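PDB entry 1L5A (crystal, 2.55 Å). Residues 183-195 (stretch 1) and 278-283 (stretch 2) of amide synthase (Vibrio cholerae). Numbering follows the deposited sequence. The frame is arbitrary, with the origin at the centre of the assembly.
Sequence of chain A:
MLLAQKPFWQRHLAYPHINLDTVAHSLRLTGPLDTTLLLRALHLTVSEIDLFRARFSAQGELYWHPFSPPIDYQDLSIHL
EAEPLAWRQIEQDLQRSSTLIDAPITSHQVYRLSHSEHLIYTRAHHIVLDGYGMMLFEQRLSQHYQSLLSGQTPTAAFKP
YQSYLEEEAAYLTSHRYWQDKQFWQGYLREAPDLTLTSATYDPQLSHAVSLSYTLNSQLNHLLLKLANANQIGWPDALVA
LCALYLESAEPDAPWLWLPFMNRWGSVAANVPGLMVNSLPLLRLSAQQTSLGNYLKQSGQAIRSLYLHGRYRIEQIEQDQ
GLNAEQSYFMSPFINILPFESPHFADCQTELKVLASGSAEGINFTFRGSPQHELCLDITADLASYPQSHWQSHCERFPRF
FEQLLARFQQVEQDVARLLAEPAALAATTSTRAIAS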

ATOM      1  N   PHE A 183       9.188  -7.948  12.687  1.00 36.87           N
ATOM      2  CA  PHE A 183       8.419  -7.465  13.814  1.00 35.80           C
ATOM      3  C   PHE A 183       8.103  -8.489  14.908  1.00 41.50           C
ATOM      4  O   PHE A 183       8.257  -8.180  16.099  1.00 40.07           O
ATOM      5  CB  PHE A 183       7.121  -6.828  13.315  1.00 35.17           C
ATOM      6  CG  PHE A 183       6.123  -6.549  14.407  1.00 38.53           C
ATOM      7  CD1 PHE A 183       6.126  -5.338  15.073  1.00 31.63           C
ATOM      8  CD2 PHE A 183       5.201  -7.529  14.793  1.00 39.18           C
ATOM      9  CE1 PHE A 183       5.229  -5.096  16.113  1.00 34.13           C
ATOM     10  CE2 PHE A 183       4.306  -7.304  15.826  1.00 38.17           C
ATOM     11  CZ  PHE A 183       4.318  -6.081  16.493  1.00 41.20           C
ATOM     12  N   TRP A 184       7.647  -9.684  14.532  1.00 36.40           N
ATOM     13  CA  TRP A 184       7.317 -10.672  15.556  1.00 39.78           C
ATOM     14  C   TRP A 184       8.595 -11.116  16.223  1.00 40.23           C
ATOM     15  O   TRP A 184       8.622 -11.334  17.430  1.00 39.26           O
ATOM     16  CB  TRP A 184       6.556 -11.885  14.982  1.00 33.89           C
ATOM     17  CG  TRP A 184       5.182 -11.526  14.551  1.00 35.70           C
ATOM     18  CD1 TRP A 184       4.771 -11.280  13.271  1.00 30.10           C
ATOM     19  CD2 TRP A 184       4.074 -11.179  15.401  1.00 32.87           C
ATOM     20  NE1 TRP A 184       3.488 -10.783  13.274  1.00 31.19           N
ATOM     21  CE2 TRP A 184       3.034 -10.713  14.563  1.00 26.09           C
ATOM     22  CE3 TRP A 184       3.865 -11.208  16.787  1.00 29.04           C
ATOM     23  CZ2 TRP A 184       1.804 -10.279  15.061  1.00 28.91           C
ATOM     24  CZ3 TRP A 184       2.634 -10.772  17.291  1.00 28.43           C
ATOM     25  CH2 TRP A 184       1.620 -10.315  16.425  1.00 33.21           C
ATOM     26  N   GLN A 185       9.660 -11.225  15.441  1.00 37.56           N
ATOM     27  CA  GLN A 185      10.954 -11.625  15.982  1.00 43.94           C
ATOM     28  C   GLN A 185      11.405 -10.671  17.110  1.00 45.86           C
ATOM     29  O   GLN A 185      11.855 -11.094  18.175  1.00 43.18           O
ATOM     30  CB  GLN A 185      11.978 -11.610  14.868  1.00 43.88           C
ATOM     31  CG  GLN A 185      13.256 -12.337  15.165  1.00 52.58           C
ATOM     32  CD  GLN A 185      14.200 -12.270  13.979  1.00 65.54           C
ATOM     33  OE1 GLN A 185      14.802 -11.223  13.706  1.00 68.62           O
ATOM     34  NE2 GLN A 185      14.312 -13.381  13.242  1.00 64.04           N
ATOM     35  N   GLY A 186      11.268  -9.375  16.874  1.00 42.31           N
ATOM     36  CA  GLY A 186      11.685  -8.428  17.879  1.00 37.93           C
ATOM     37  C   GLY A 186      10.743  -8.363  19.048  1.00 40.66           C
ATOM     38  O   GLY A 186      11.177  -8.182  20.182  1.00 44.95           O
ATOM     39  N   TYR A 187       9.451  -8.509  18.767  1.00 39.93           N
ATOM     40  CA  TYR A 187       8.405  -8.458  19.784  1.00 33.82           C
ATOM     41  C   TYR A 187       8.624  -9.517  20.854  1.00 39.95           C
ATOM     42  O   TYR A 187       8.527  -9.234  22.052  1.00 37.09           O
ATOM     43  CB  TYR A 187       7.045  -8.692  19.135  1.00 35.35           C
ATOM     44  CG  TYR A 187       5.864  -8.351  20.019  1.00 32.02           C
ATOM     45  CD1 TYR A 187       5.772  -7.104  20.626  1.00 26.45           C
ATOM     46  CD2 TYR A 187       4.801  -9.243  20.182  1.00 27.15           C
ATOM     47  CE1 TYR A 187       4.655  -6.735  21.364  1.00 31.97           C
ATOM     48  CE2 TYR A 187       3.665  -8.884  20.932  1.00 31.92           C
ATOM     49  CZ  TYR A 187       3.605  -7.624  21.513  1.00 36.29           C
ATOM     50  OH  TYR A 187       2.494  -7.228  22.231  1.00 48.90           O
ATOM     51  N   LEU A 188       8.912 -10.736  20.408  1.00 36.58           N
ATOM     52  CA  LEU A 188       9.132 -11.844  21.320  1.00 42.91           C
ATOM     53  C   LEU A 188      10.491 -11.788  22.004  1.00 43.61           C
ATOM     54  O   LEU A 188      10.606 -12.179  23.159  1.00 50.14           O
ATOM     55  CB  LEU A 188       8.976 -13.194  20.593  1.00 35.57           C
ATOM     56  CG  LEU A 188       7.677 -13.431  19.801  1.00 38.64           C
ATOM     57  CD1 LEU A 188       7.604 -14.898  19.312  1.00 27.77           C
ATOM     58  CD2 LEU A 188       6.476 -13.078  20.661  1.00 32.14           C
ATOM     59  N   ARG A 189      11.514 -11.302  21.308  1.00 49.12           N
ATOM     60  CA  ARG A 189      12.860 -11.231  21.888  1.00 54.07           C
ATOM     61  C   ARG A 189      12.872 -10.356  23.129  1.00 53.70           C
ATOM     62  O   ARG A 189      13.367 -10.749  24.186  1.00 51.93           O
ATOM     63  CB  ARG A 189      13.847 -10.682  20.861  1.00 59.19           C
ATOM     64  CG  ARG A 189      15.309 -10.713  21.292  1.00 66.33           C
ATOM     65  CD  ARG A 189      16.209 -10.792  20.062  1.00 74.84           C
ATOM     66  NE  ARG A 189      15.958 -12.027  19.315  1.00 85.09           N
ATOM     67  CZ  ARG A 189      15.930 -12.123  17.986  1.00 87.46           C
ATOM     68  NH1 ARG A 189      16.135 -11.048  17.230  1.00 84.35           N
ATOM     69  NH2 ARG A 189      15.700 -13.302  17.411  1.00 84.31           N
ATOM     70  N   GLU A 190      12.308  -9.165  22.990  1.00 55.04           N
ATOM     71  CA  GLU A 190      12.235  -8.221  24.090  1.00 55.15           C
ATOM     72  C   GLU A 190      10.977  -8.536  24.886  1.00 55.82           C
ATOM     73  O   GLU A 190      10.148  -7.644  25.128  1.00 58.06           O
ATOM     74  CB  GLU A 190      12.184  -6.779  23.547  1.00 56.33           C
ATOM     75  N   ALA A 191      10.838  -9.804  25.294  1.00 50.33           N
ATOM     76  CA  ALA A 191       9.664 -10.243  26.053  1.00 39.90           C
ATOM     77  C   ALA A 191       9.814 -11.596  26.737  1.00 37.70           C
ATOM     78  O   ALA A 191      10.653 -12.421  26.356  1.00 34.24           O
ATOM     79  CB  ALA A 191       8.433 -10.281  25.142  1.00 43.40           C
ATOM     80  N   PRO A 192       8.993 -11.833  27.772  1.00 30.78           N
ATOM     81  CA  PRO A 192       9.002 -13.086  28.529  1.00 36.17           C
ATOM     82  C   PRO A 192       8.577 -14.196  27.567  1.00 37.96           C
ATOM     83  O   PRO A 192       7.796 -13.945  26.651  1.00 42.62           O
ATOM     84  CB  PRO A 192       7.945 -12.859  29.609  1.00 35.74           C
ATOM     85  CG  PRO A 192       7.855 -11.362  29.730  1.00 32.00           C
ATOM     86  CD  PRO A 192       8.017 -10.878  28.326  1.00 31.39           C
ATOM     87  N   ASP A 193       9.085 -15.405  27.785  1.00 33.77           N
ATOM     88  CA  ASP A 193       8.765 -16.557  26.953  1.00 40.97           C
ATOM     89  C   ASP A 193       7.284 -16.886  26.850  1.00 43.66           C
ATOM     90  O   ASP A 193       6.495 -16.617  27.755  1.00 45.31           O
ATOM     91  CB  ASP A 193       9.493 -17.800  27.461  1.00 44.64           C
ATOM     92  CG  ASP A 193      10.982 -17.711  27.273  1.00 57.21           C
ATOM     93  OD1 ASP A 193      11.653 -18.758  27.377  1.00 60.47           O
ATOM     94  OD2 ASP A 193      11.486 -16.593  27.022  1.00 64.46           O
ATOM     95  N   LEU A 194       6.910 -17.462  25.720  1.00 43.51           N
ATOM     96  CA  LEU A 194       5.532 -17.875  25.513  1.00 42.15           C
ATOM     97  C   LEU A 194       5.463 -19.310  26.038  1.00 40.81           C
ATOM     98  O   LEU A 194       6.468 -20.023  26.054  1.00 36.87           O
ATOM     99  CB  LEU A 194       5.184 -17.850  24.025  1.00 32.82           C
ATOM    100  CG  LEU A 194       5.112 -16.494  23.326  1.00 32.50           C
ATOM    101  CD1 LEU A 194       5.123 -16.730  21.820  1.00 31.38           C
ATOM    102  CD2 LEU A 194       3.866 -15.724  23.778  1.00 19.07           C
ATOM    103  N   THR A 195       4.285 -19.729  26.475  1.00 39.50           N
ATOM    104  CA  THR A 195       4.117 -21.073  26.982  1.00 33.33           C
ATOM    105  C   THR A 195       3.830 -22.062  25.862  1.00 35.00           C
ATOM    106  O   THR A 195       3.013 -21.795  24.996  1.00 31.70           O
ATOM    107  CB  THR A 195       2.969 -21.123  27.952  1.00 41.29           C
ATOM    108  OG1 THR A 195       3.145 -20.101  28.943  1.00 35.39           O
ATOM    109  CG2 THR A 195       2.905 -22.498  28.605  1.00 28.56           C
ATOM    110  N   SER A 278      -4.111 -16.634  15.373  1.00 36.56           N
ATOM    111  CA  SER A 278      -3.970 -16.420  16.816  1.00 33.75           C
ATOM    112  C   SER A 278      -2.669 -15.700  17.118  1.00 31.24           C
ATOM    113  O   SER A 278      -1.585 -16.174  16.770  1.00 36.12           O
ATOM    114  CB  SER A 278      -3.984 -17.762  17.541  1.00 37.20           C
ATOM    115  OG  SER A 278      -5.189 -18.446  17.294  1.00 34.52           O
ATOM    116  N   LEU A 279      -2.770 -14.569  17.794  1.00 27.81           N
ATOM    117  CA  LEU A 279      -1.579 -13.791  18.093  1.00 31.50           C
ATOM    118  C   LEU A 279      -1.451 -13.422  19.560  1.00 30.33           C
ATOM    119  O   LEU A 279      -2.442 -13.190  20.256  1.00 21.23           O
ATOM    120  CB  LEU A 279      -1.565 -12.511  17.239  1.00 28.50           C
ATOM    121  CG  LEU A 279      -1.675 -12.766  15.730  1.00 29.90           C
ATOM    122  CD1 LEU A 279      -1.979 -11.462  14.991  1.00 31.56           C
ATOM    123  CD2 LEU A 279      -0.404 -13.385  15.242  1.00 13.53           C
ATOM    124  N   PRO A 280      -0.210 -13.374  20.057  1.00 33.75           N
ATOM    125  CA  PRO A 280      -0.053 -13.015  21.465  1.00 35.19           C
ATOM    126  C   PRO A 280       0.188 -11.514  21.678  1.00 31.92           C
ATOM    127  O   PRO A 280       0.987 -10.902  20.984  1.00 37.83           O
ATOM    128  CB  PRO A 280       1.125 -13.890  21.901  1.00 29.35           C
ATOM    129  CG  PRO A 280       1.984 -13.891  20.680  1.00 31.55           C
ATOM    130  CD  PRO A 280       0.980 -14.086  19.556  1.00 29.77           C
ATOM    131  N   LEU A 281      -0.537 -10.948  22.636  1.00 29.45           N
ATOM    132  CA  LEU A 281      -0.442  -9.545  23.035  1.00 33.33           C
ATOM    133  C   LEU A 281       0.314  -9.535  24.364  1.00 35.22           C
ATOM    134  O   LEU A 281      -0.068 -10.239  25.304  1.00 39.24           O
ATOM    135  CB  LEU A 281      -1.844  -8.938  23.263  1.00 24.94           C
ATOM    136  CG  LEU A 281      -1.903  -7.598  24.023  1.00 28.71           C
ATOM    137  CD1 LEU A 281      -1.328  -6.518  23.138  1.00 28.99           C
ATOM    138  CD2 LEU A 281      -3.343  -7.237  24.416  1.00 20.89           C
ATOM    139  N   LEU A 282       1.394  -8.771  24.448  1.00 40.08           N
ATOM    140  CA  LEU A 282       2.141  -8.697  25.700  1.00 33.01           C
ATOM    141  C   LEU A 282       1.383  -7.642  26.462  1.00 34.52           C
ATOM    142  O   LEU A 282       1.290  -6.498  26.013  1.00 35.49           O
ATOM    143  CB  LEU A 282       3.580  -8.256  25.461  1.00 31.74           C
ATOM    144  CG  LEU A 282       4.497  -8.452  26.673  1.00 45.50           C
ATOM    145  CD1 LEU A 282       4.394  -9.903  27.151  1.00 35.90           C
ATOM    146  CD2 LEU A 282       5.938  -8.120  26.311  1.00 36.73           C
ATOM    147  N   ARG A 283       0.807  -8.026  27.594  1.00 33.22           N
ATOM    148  CA  ARG A 283       0.021  -7.082  28.363  1.00 37.82           C
ATOM    149  C   ARG A 283       0.883  -6.003  28.967  1.00 42.81           C
ATOM    150  O   ARG A 283       1.968  -6.269  29.489  1.00 44.41           O
ATOM    151  CB  ARG A 283      -0.751  -7.803  29.469  1.00 40.03           C
ATOM    152  CG  ARG A 283      -1.649  -8.915  28.954  1.00 49.95           C
ATOM    153  CD  ARG A 283      -2.419  -9.626  30.068  1.00 53.56           C
ATOM    154  NE  ARG A 283      -1.540 -10.078  31.138  1.00 49.75           N
ATOM    155  CZ  ARG A 283      -1.273  -9.362  32.223  1.00 55.40           C
ATOM    156  NH1 ARG A 283      -1.832  -8.163  32.379  1.00 50.10           N
ATOM    157  NH2 ARG A 283      -0.433  -9.835  33.136  1.00 51.24           N
TER

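The last turns of a helix (183-189) and the loop that follows lie against strand 278-282; the helix and strand axes approach to 10.3 Å, with their N-to-C directions 45° apart. That spacing is bridged by Trp 184 and Tyr 187, whose CA-to-CB bonds both point toward the strand. Tyr 187, with chi1 t (-167°), extends its ring across the gap and brings its hydroxyl to the backbone: Leu 282 N donates to Tyr 187 OH at 2.9 Å and 173°, a nearly linear bond and the one hydrogen bond between the stretches. This sets the ring edge beside a carbonyl, with Tyr 187 CE2 3.4 Å from Pro 280 O, while Tyr 187 CZ rests 4.0 Å from Leu 282 CB. Trp 184 takes chi1 m (-69°) and chi2 100°, which carries its six-membered ring to Leu 279. Leu 279 CD2 lies 4.2 Å from the centroid of that ring, 30° off its normal, an off-centre CH-pi contact; the ring edge meets a carbonyl, with Trp 184 CZ3 4.0 Å from Pro 280 O, and CZ3 also makes an apolar contact with Pro 280 CD at 4.3 Å. Past the helix, where Glu 190 leaves helical phi/psi, Ala 191, Pro 192 and Leu 194 point CA-to-CB toward the strand. Leu 282, chi1 t and chi2 p, sets its branched end against this loop: Leu 282 CD2 is 3.5 Å from Ala 191 CB, and both methyls reach Pro 192 CD, CD1 at 3.9 Å and CD2 at 4.0 Å. Leu 194, m and t, places CD2 3.8 Å from Pro 280 CB, so the proline ring receives apolar contacts from both helix and loop. The CA-to-CB bonds of Leu 279 and Leu 282 point toward stretch 1, that of Leu 281 away. Apart from the tyrosine bond, the contact is mainly apolar, burying 420 Å².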